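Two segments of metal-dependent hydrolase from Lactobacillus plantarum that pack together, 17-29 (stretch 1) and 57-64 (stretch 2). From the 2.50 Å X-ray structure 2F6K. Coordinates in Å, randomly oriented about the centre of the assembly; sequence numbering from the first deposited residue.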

ATOM      1  N   GLU A  17     -24.984   1.842 -12.965  1.00 40.25           N
ATOM      2  CA  GLU A  17     -25.494   2.329 -11.687  1.00 41.44           C
ATOM      3  C   GLU A  17     -24.567   1.910 -10.556  1.00 40.66           C
ATOM      4  O   GLU A  17     -24.415   2.628  -9.569  1.00 40.90           O
ATOM      5  N   ALA A  18     -23.943   0.746 -10.701  1.00 37.57           N
ATOM      6  CA  ALA A  18     -23.023   0.265  -9.681  1.00 35.86           C
ATOM      7  C   ALA A  18     -21.767   1.145  -9.666  1.00 35.75           C
ATOM      8  O   ALA A  18     -21.185   1.400  -8.608  1.00 34.01           O
ATOM      9  N   LEU A  19     -21.348   1.611 -10.840  1.00 35.19           N
ATOM     10  CA  LEU A  19     -20.166   2.455 -10.911  1.00 36.68           C
ATOM     11  C   LEU A  19     -20.429   3.791 -10.233  1.00 39.47           C
ATOM     12  O   LEU A  19     -19.596   4.266  -9.457  1.00 39.96           O
ATOM     13  N   LYS A  20     -21.580   4.399 -10.503  1.00 39.85           N
ATOM     14  CA  LYS A  20     -21.891   5.680  -9.876  1.00 44.57           C
ATOM     15  C   LYS A  20     -22.012   5.536  -8.360  1.00 43.03           C
ATOM     16  O   LYS A  20     -21.544   6.379  -7.594  1.00 42.77           O
ATOM     17  N   ARG A  21     -22.632   4.449  -7.935  1.00 43.69           N
ATOM     18  CA  ARG A  21     -22.846   4.195  -6.524  1.00 43.16           C
ATOM     19  C   ARG A  21     -21.589   3.860  -5.709  1.00 40.07           C
ATOM     20  O   ARG A  21     -21.471   4.288  -4.564  1.00 38.16           O
ATOM     21  N   HIS A  22     -20.643   3.130  -6.295  1.00 37.58           N
ATOM     22  CA  HIS A  22     -19.446   2.720  -5.550  1.00 38.56           C
ATOM     23  C   HIS A  22     -18.122   3.408  -5.876  1.00 38.77           C
ATOM     24  O   HIS A  22     -17.195   3.385  -5.069  1.00 38.64           O
ATOM     25  N   VAL A  23     -18.011   4.005  -7.051  1.00 39.51           N
ATOM     26  CA  VAL A  23     -16.761   4.651  -7.406  1.00 40.35           C
ATOM     27  C   VAL A  23     -16.902   6.165  -7.455  1.00 41.13           C
ATOM     28  O   VAL A  23     -17.695   6.697  -8.234  1.00 41.28           O
ATOM     29  N   PRO A  24     -16.153   6.880  -6.599  1.00 43.75           N
ATOM     30  CA  PRO A  24     -16.232   8.348  -6.600  1.00 43.48           C
ATOM     31  C   PRO A  24     -15.434   8.885  -7.793  1.00 43.95           C
ATOM     32  O   PRO A  24     -14.335   8.402  -8.080  1.00 41.32           O
ATOM     33  N   GLY A  25     -15.994   9.863  -8.497  1.00 45.71           N
ATOM     34  CA  GLY A  25     -15.303  10.418  -9.648  1.00 47.22           C
ATOM     35  C   GLY A  25     -15.329   9.479 -10.845  1.00 47.73           C
ATOM     36  O   GLY A  25     -16.227   8.643 -10.963  1.00 47.74           O
ATOM     37  N   ASP A  26     -14.351   9.611 -11.737  1.00 48.19           N
ATOM     38  CA  ASP A  26     -14.291   8.757 -12.920  1.00 49.15           C
ATOM     39  C   ASP A  26     -13.515   7.477 -12.625  1.00 48.26           C
ATOM     40  O   ASP A  26     -12.365   7.525 -12.204  1.00 47.48           O
ATOM     41  N   PRO A  27     -14.142   6.310 -12.846  1.00 49.18           N
ATOM     42  CA  PRO A  27     -13.472   5.031 -12.589  1.00 47.91           C
ATOM     43  C   PRO A  27     -12.123   4.952 -13.307  1.00 47.68           C
ATOM     44  O   PRO A  27     -12.013   5.305 -14.486  1.00 46.64           O
ATOM     45  N   ASP A  28     -11.100   4.500 -12.585  1.00 48.35           N
ATOM     46  CA  ASP A  28      -9.748   4.378 -13.135  1.00 49.62           C
ATOM     47  C   ASP A  28      -9.222   5.722 -13.638  1.00 49.17           C
ATOM     48  O   ASP A  28      -8.302   5.764 -14.453  1.00 49.17           O
ATOM     49  N   GLY A  29      -9.805   6.815 -13.156  1.00 47.52           N
ATOM     50  CA  GLY A  29      -9.380   8.130 -13.597  1.00 48.26           C
ATOM     51  C   GLY A  29      -9.704   8.346 -15.066  1.00 48.77           C
ATOM     52  O   GLY A  29      -9.111   9.196 -15.730  1.00 48.58           O
ATOM     53  N   SER A  57     -15.797  -4.490 -19.502  1.00 33.58           N
ATOM     54  CA  SER A  57     -14.500  -3.867 -19.221  1.00 35.71           C
ATOM     55  C   SER A  57     -14.270  -3.717 -17.715  1.00 36.45           C
ATOM     56  O   SER A  57     -15.062  -4.198 -16.906  1.00 38.59           O
ATOM     57  N   SER A  58     -13.183  -3.056 -17.335  1.00 35.53           N
ATOM     58  CA  SER A  58     -12.906  -2.845 -15.925  1.00 33.95           C
ATOM     59  C   SER A  58     -13.463  -1.473 -15.585  1.00 31.83           C
ATOM     60  O   SER A  58     -13.695  -0.664 -16.479  1.00 28.34           O
ATOM     61  N   PRO A  59     -13.666  -1.181 -14.290  1.00 31.89           N
ATOM     62  CA  PRO A  59     -13.402  -2.026 -13.114  1.00 31.11           C
ATOM     63  C   PRO A  59     -14.274  -3.273 -13.052  1.00 30.32           C
ATOM     64  O   PRO A  59     -15.421  -3.253 -13.487  1.00 28.27           O
ATOM     65  N   HIS A  60     -13.720  -4.350 -12.503  1.00 30.18           N
ATOM     66  CA  HIS A  60     -14.447  -5.606 -12.348  1.00 31.68           C
ATOM     67  C   HIS A  60     -15.557  -5.319 -11.336  1.00 34.34           C
ATOM     68  O   HIS A  60     -15.447  -4.371 -10.558  1.00 35.39           O
ATOM     69  N   VAL A  61     -16.611  -6.129 -11.329  1.00 34.26           N
ATOM     70  CA  VAL A  61     -17.725  -5.890 -10.421  1.00 34.30           C
ATOM     71  C   VAL A  61     -17.608  -6.481  -9.024  1.00 36.12           C
ATOM     72  O   VAL A  61     -18.543  -7.102  -8.524  1.00 38.89           O
ATOM     73  N   ASN A  62     -16.460  -6.285  -8.392  1.00 36.53           N
ATOM     74  CA  ASN A  62     -16.244  -6.765  -7.029  1.00 34.20           C
ATOM     75  C   ASN A  62     -16.144  -5.527  -6.146  1.00 34.60           C
ATOM     76  O   ASN A  62     -15.084  -4.913  -6.055  1.00 36.07           O
ATOM     77  N   PHE A  63     -17.245  -5.160  -5.498  1.00 35.02           N
ATOM     78  CA  PHE A  63     -17.251  -3.981  -4.639  1.00 35.78           C
ATOM     79  C   PHE A  63     -17.305  -4.309  -3.157  1.00 36.93           C
ATOM     80  O   PHE A  63     -17.510  -3.420  -2.337  1.00 38.11           O
ATOM     81  N   GLY A  64     -17.120  -5.582  -2.811  1.00 37.72           N
ATOM     82  CA  GLY A  64     -17.149  -5.966  -1.410  1.00 35.82           C
ATOM     83  C   GLY A  64     -18.440  -6.630  -0.972  1.00 36.42           C
ATOM     84  O   GLY A  64     -18.552  -7.097   0.165  1.00 40.20           O
TER

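Packing of the 57-64 loop against the helix end and following loop of 17-29, a small, mostly apolar contact that buries 350 Å² and has no hydrogen bond across it. The CA-to-CB bonds of Ala18, His22, Val23, Pro27 and Asp28 point toward stretch 2. Ser57 (chi1 t) stays out of reach. Ser58 (p) projects sideways, its OG 3.5 Å from OD2 of Asp28 (m); that hydroxyl is hydrogen-bonded elsewhere in the structure. Pro59, preceded by a cis peptide bond and puckered C-gamma exo, points toward stretch 1 and lies among three residues: its CG is 3.6 Å from Asp28 OD2 and 3.9 Å from Pro27 CB, and its CD is 4.0 Å from Leu19 CD2. Leu19 (m, t) starts sideways from the helix, but its tip reaches across. His60 (t) points away, Val61 (m) sideways, and Asn62 (t) is out of reach, so the chain makes no close side-chain contact until Phe63. Phe63 (m, chi2 -65°) points toward stretch 1 and has the largest covered area, 96 Å². Its ring forms an offset stack with that of His22 (m), centroids 4.7 Å apart and planes at 27°, and each CB lies over the other's ring face. While the stack takes one face, apolar Ala18 CB, 3.8 Å from Phe63 CE2, Leu19 CD2, 4.4 Å from Phe63 CZ, and CG2 of Val23 (t), 4.3 Å from Phe63 CE1, make oblique van der Waals contact. Gly64 adds no side chain.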

ATOM      1  CB  GLU A  17     -26.906   1.801 -11.427  1.00 42.12           C
ATOM      2  CG  GLU A  17     -27.839   2.004 -12.608  1.00 54.43           C
ATOM      3  CD  GLU A  17     -29.308   1.825 -12.256  1.00 59.21           C
ATOM      4  OE1 GLU A  17     -29.632   0.942 -11.429  1.00 65.27           O
ATOM      5  OE2 GLU A  17     -30.142   2.564 -12.826  1.00 59.71           O
ATOM      6  CB  ALA A  18     -22.649  -1.198  -9.952  1.00 34.49           C
ATOM      7  CB  LEU A  19     -19.727   2.680 -12.364  1.00 35.27           C
ATOM      8  CG  LEU A  19     -19.103   1.491 -13.108  1.00 35.25           C
ATOM      9  CD1 LEU A  19     -18.793   1.878 -14.544  1.00 27.36           C
ATOM     10  CD2 LEU A  19     -17.842   1.042 -12.390  1.00 31.17           C
ATOM     11  CB  LYS A  20     -23.198   6.258 -10.430  1.00 46.91           C
ATOM     12  CG  LYS A  20     -23.131   6.655 -11.888  1.00 55.88           C
ATOM     13  CD  LYS A  20     -24.448   7.277 -12.361  1.00 62.33           C
ATOM     14  CE  LYS A  20     -24.440   7.526 -13.876  1.00 63.99           C
ATOM     15  NZ  LYS A  20     -23.272   8.356 -14.316  1.00 65.19           N
ATOM     16  CB  ARG A  21     -23.892   3.077  -6.379  1.00 46.92           C
ATOM     17  CG  ARG A  21     -24.268   2.720  -4.948  1.00 57.03           C
ATOM     18  CD  ARG A  21     -25.562   1.889  -4.860  1.00 65.65           C
ATOM     19  NE  ARG A  21     -25.392   0.476  -5.206  1.00 73.16           N
ATOM     20  CZ  ARG A  21     -25.500  -0.033  -6.434  1.00 76.20           C
ATOM     21  NH1 ARG A  21     -25.781   0.751  -7.467  1.00 79.34           N
ATOM     22  NH2 ARG A  21     -25.337  -1.335  -6.632  1.00 77.32           N
ATOM     23  CB  HIS A  22     -19.238   1.202  -5.682  1.00 37.62           C
ATOM     24  CG  HIS A  22     -20.363   0.383  -5.128  1.00 42.30           C
ATOM     25  ND1 HIS A  22     -20.764   0.460  -3.812  1.00 43.45           N
ATOM     26  CD2 HIS A  22     -21.178  -0.526  -5.717  1.00 42.67           C
ATOM     27  CE1 HIS A  22     -21.779  -0.365  -3.613  1.00 43.97           C
ATOM     28  NE2 HIS A  22     -22.049  -0.976  -4.754  1.00 43.87           N
ATOM     29  CB  VAL A  23     -16.252   4.152  -8.776  1.00 42.38           C
ATOM     30  CG1 VAL A  23     -14.935   4.824  -9.119  1.00 40.90           C
ATOM     31  CG2 VAL A  23     -16.088   2.640  -8.756  1.00 38.98           C
ATOM     32  CB  PRO A  24     -15.614   8.727  -5.258  1.00 42.28           C
ATOM     33  CG  PRO A  24     -14.570   7.655  -5.068  1.00 43.91           C
ATOM     34  CD  PRO A  24     -15.300   6.393  -5.496  1.00 41.96           C
ATOM     35  CB  ASP A  26     -13.623   9.489 -14.092  1.00 52.20           C
ATOM     36  CG  ASP A  26     -14.323  10.790 -14.455  1.00 53.53           C
ATOM     37  OD1 ASP A  26     -15.571  10.828 -14.489  1.00 54.39           O
ATOM     38  OD2 ASP A  26     -13.612  11.780 -14.727  1.00 56.00           O
ATOM     39  CB  PRO A  27     -14.479   4.008 -13.109  1.00 47.25           C
ATOM     40  CG  PRO A  27     -15.794   4.689 -12.878  1.00 47.84           C
ATOM     41  CD  PRO A  27     -15.514   6.095 -13.340  1.00 46.29           C
ATOM     42  CB  ASP A  28      -9.722   3.372 -14.293  1.00 53.33           C
ATOM     43  CG  ASP A  28     -10.073   1.956 -13.861  1.00 56.49           C
ATOM     44  OD1 ASP A  28      -9.549   1.494 -12.822  1.00 57.72           O
ATOM     45  OD2 ASP A  28     -10.862   1.300 -14.574  1.00 55.96           O
ATOM     46  CB  SER A  57     -14.438  -2.486 -19.887  1.00 37.95           C
ATOM     47  OG  SER A  57     -13.186  -1.853 -19.671  1.00 39.60           O
ATOM     48  CB  SER A  58     -11.400  -2.884 -15.651  1.00 37.15           C
ATOM     49  OG  SER A  58     -10.735  -1.777 -16.227  1.00 40.70           O
ATOM     50  CB  PRO A  59     -13.695  -1.092 -11.933  1.00 30.29           C
ATOM     51  CG  PRO A  59     -13.612   0.292 -12.525  1.00 35.92           C
ATOM     52  CD  PRO A  59     -14.233   0.113 -13.878  1.00 30.19           C
ATOM     53  CB  HIS A  60     -13.513  -6.696 -11.811  1.00 29.95           C
ATOM     54  CG  HIS A  60     -14.153  -8.045 -11.719  1.00 34.19           C
ATOM     55  ND1 HIS A  60     -14.191  -8.773 -10.547  1.00 34.96           N
ATOM     56  CD2 HIS A  60     -14.801  -8.789 -12.647  1.00 32.40           C
ATOM     57  CE1 HIS A  60     -14.840  -9.906 -10.758  1.00 33.42           C
ATOM     58  NE2 HIS A  60     -15.222  -9.939 -12.023  1.00 32.60           N
ATOM     59  CB  VAL A  61     -19.048  -6.361 -11.039  1.00 33.27           C
ATOM     60  CG1 VAL A  61     -19.461  -5.417 -12.141  1.00 34.32           C
ATOM     61  CG2 VAL A  61     -18.889  -7.774 -11.583  1.00 33.31           C
ATOM     62  CB  ASN A  62     -14.944  -7.567  -6.949  1.00 32.27           C
ATOM     63  CG  ASN A  62     -14.541  -7.900  -5.520  1.00 33.54           C
ATOM     64  OD1 ASN A  62     -13.463  -8.448  -5.292  1.00 33.93           O
ATOM     65  ND2 ASN A  62     -15.401  -7.573  -4.552  1.00 32.49           N
ATOM     66  CB  PHE A  63     -18.425  -3.068  -5.002  1.00 33.44           C
ATOM     67  CG  PHE A  63     -18.417  -2.628  -6.436  1.00 32.94           C
ATOM     68  CD1 PHE A  63     -17.392  -1.824  -6.925  1.00 29.48           C
ATOM     69  CD2 PHE A  63     -19.414  -3.055  -7.312  1.00 32.69           C
ATOM     70  CE1 PHE A  63     -17.355  -1.453  -8.269  1.00 30.50           C
ATOM     71  CE2 PHE A  63     -19.391  -2.692  -8.655  1.00 30.60           C
ATOM     72  CZ  PHE A  63     -18.358  -1.891  -9.137  1.00 32.37           C
TER